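Local coordinates for protein leucyl-tRNA synthetase (Giardia intestinalis, PDB 3PZ6) that probably attaches leucine to tRNA(Leu) at the expense of ATP, and is represented here by its CP1 domain, which edits mischarged tRNA, at residues Tyr198-Leu202 with Glu203-Gly207. The protein carries 2 engineered substitutions. Numbering follows the deposited sequence.
Sequences YKDIL and ENRNG
Asp200 and Arg205 meet where helix 192-202 gives way to a loop, the arginine's methylenes lying against the carboxylate. Arg205 CD comes to 3.3 Å from Asp200 OD1, while the charged ends stay apart: OD1 and Arg205 NE are 4.6 Å from each other, beyond a salt bridge, and the carboxylate and guanidinium planes are turned 43° apart. Arg205 sets off with CG anti to the backbone N (chi1 165°), then bends at chi2 and chi3, which carries its guanidinium past the carboxylate toward Glu203. There a water gathers the three charged side chains, donating to Asp200 OD1 and, at 3.1 Å, to Glu203 OE1, and weakly accepting from Arg205 NH1; the direct pair of Glu203 OE1 and Arg205 NH1 is long, at 4.0 Å. One turn back, the extended chain of Lys199 runs obliquely across the Glu203 carboxylate, with CE touching OE1 at 3.5 Å. Its NZ does not close a salt bridge to Glu203 and turns instead to weak partners, Val248 O and Glu244. Glu203 N still keeps a helical bond to Lys199 O, but Glu203 is the first residue to leave helical geometry. Asn204 follows at positive phi, in left-handed backbone conformation, and its backbone N is hydrogen-bonded to Ile201 O. The CB of Asn204 points away from the helix end, and its ND2 is hydrogen-bonded to Glu210 OE1 of helix 208-211. Arg205 N donates to Asp200 O at 2.9 Å. This six-to-one bond around the 204-to-201 bond, with Asn204 as C-prime, makes a Schellman motif ending the helix at the domain surface.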
loop_
_atom_site.group_PDB
_atom_site.type_symbol
_atom_site.label_atom_id
_atom_site.label_comp_id
_atom_site.label_asym_id
_atom_site.label_seq_id
_atom_site.Cartn_x
_atom_site.Cartn_y
_atom_site.Cartn_z
ATOM N N TYR A 198 0.632 -0.536 -13.103
ATOM C CA TYR A 198 -0.808 -0.648 -12.936
ATOM C C TYR A 198 -1.469 -0.932 -14.286
ATOM O O TYR A 198 -2.248 -1.878 -14.415
ATOM C CB TYR A 198 -1.354 0.624 -12.276
ATOM C CG TYR A 198 -2.863 0.744 -12.261
ATOM C CD1 TYR A 198 -3.614 0.266 -11.187
ATOM C CD2 TYR A 198 -3.539 1.346 -13.318
ATOM C CE1 TYR A 198 -5.005 0.381 -11.175
ATOM C CE2 TYR A 198 -4.919 1.460 -13.314
ATOM C CZ TYR A 198 -5.644 0.979 -12.242
ATOM O OH TYR A 198 -7.018 1.101 -12.252
ATOM N N LYS A 199 -1.120 -0.130 -15.289
ATOM C CA LYS A 199 -1.641 -0.273 -16.655
ATOM C C LYS A 199 -1.191 -1.575 -17.333
ATOM O O LYS A 199 -1.963 -2.202 -18.051
ATOM C CB LYS A 199 -1.239 0.943 -17.494
ATOM C CG LYS A 199 -1.910 1.051 -18.832
ATOM C CD LYS A 199 -1.092 1.937 -19.728
ATOM C CE LYS A 199 -1.562 1.869 -21.165
ATOM N NZ LYS A 199 -0.454 2.249 -22.084
ATOM N N ASP A 200 0.054 -1.973 -17.107
ATOM C CA ASP A 200 0.537 -3.288 -17.551
ATOM C C ASP A 200 -0.340 -4.460 -17.060
ATOM O O ASP A 200 -0.669 -5.358 -17.843
ATOM C CB ASP A 200 1.990 -3.507 -17.118
ATOM C CG ASP A 200 2.988 -2.797 -18.020
ATOM O OD1 ASP A 200 2.584 -2.271 -19.091
ATOM O OD2 ASP A 200 4.186 -2.766 -17.653
ATOM N N ILE A 201 -0.708 -4.440 -15.774
ATOM C CA ILE A 201 -1.562 -5.467 -15.193
ATOM C C ILE A 201 -2.955 -5.385 -15.825
ATOM O O ILE A 201 -3.498 -6.395 -16.279
ATOM C CB ILE A 201 -1.692 -5.330 -13.643
ATOM C CG1 ILE A 201 -0.328 -5.135 -12.952
ATOM C CG2 ILE A 201 -2.504 -6.488 -13.048
ATOM C CD1 ILE A 201 0.434 -6.385 -12.606
ATOM N N LEU A 202 -3.511 -4.177 -15.873
ATOM C CA LEU A 202 -4.874 -3.946 -16.348
ATOM C C LEU A 202 -5.158 -4.540 -17.730
ATOM O O LEU A 202 -6.214 -5.138 -17.952
ATOM C CB LEU A 202 -5.184 -2.446 -16.340
ATOM C CG LEU A 202 -6.612 -1.939 -16.535
ATOM C CD1 LEU A 202 -7.549 -2.388 -15.417
ATOM C CD2 LEU A 202 -6.604 -0.418 -16.656
ATOM N N GLU A 203 -4.202 -4.384 -18.640
ATOM C CA GLU A 203 -4.352 -4.833 -20.025
ATOM C C GLU A 203 -3.563 -6.111 -20.282
ATOM O O GLU A 203 -3.276 -6.452 -21.423
ATOM C CB GLU A 203 -3.909 -3.735 -21.000
ATOM C CG GLU A 203 -4.554 -2.363 -20.759
ATOM C CD GLU A 203 -3.943 -1.274 -21.629
ATOM O OE1 GLU A 203 -2.734 -1.362 -21.947
ATOM O OE2 GLU A 203 -4.669 -0.322 -22.002
ATOM N N ASN A 204 -3.214 -6.813 -19.211
ATOM C CA ASN A 204 -2.499 -8.085 -19.296
ATOM C C ASN A 204 -1.296 -8.065 -20.251
ATOM O O ASN A 204 -1.058 -9.022 -20.997
ATOM C CB ASN A 204 -3.470 -9.211 -19.651
ATOM C CG ASN A 204 -2.840 -10.575 -19.535
ATOM O OD1 ASN A 204 -2.111 -10.858 -18.590
ATOM N ND2 ASN A 204 -3.114 -11.430 -20.506
ATOM N N ARG A 205 -0.538 -6.970 -20.206
ATOM C CA ARG A 205 0.623 -6.775 -21.061
ATOM C C ARG A 205 1.585 -7.948 -20.953
ATOM O O ARG A 205 1.992 -8.328 -19.854
ATOM C CB ARG A 205 1.314 -5.453 -20.717
ATOM C CG ARG A 205 2.718 -5.303 -21.287
ATOM C CD ARG A 205 2.948 -3.928 -21.907
ATOM N NE ARG A 205 2.706 -3.952 -23.346
ATOM C CZ ARG A 205 1.553 -3.637 -23.937
ATOM N NH1 ARG A 205 0.496 -3.252 -23.223
ATOM N NH2 ARG A 205 1.463 -3.704 -25.260
ATOM N N ASN A 206 1.917 -8.531 -22.104
ATOM C CA ASN A 206 2.778 -9.723 -22.184
ATOM C C ASN A 206 2.380 -10.869 -21.236
ATOM O O ASN A 206 3.235 -11.595 -20.720
ATOM C CB ASN A 206 4.254 -9.336 -22.029
ATOM C CG ASN A 206 4.732 -8.389 -23.131
ATOM O OD1 ASN A 206 4.014 -8.121 -24.108
ATOM N ND2 ASN A 206 5.954 -7.883 -22.980
ATOM N N GLY A 207 1.073 -11.012 -21.024
ATOM C CA GLY A 207 0.509 -12.060 -20.184
ATOM C C GLY A 207 0.774 -11.937 -18.692
ATOM O O GLY A 207 0.643 -12.917 -17.958
HETATM O O HOH W 1 0.331 -1.352 -21.237
#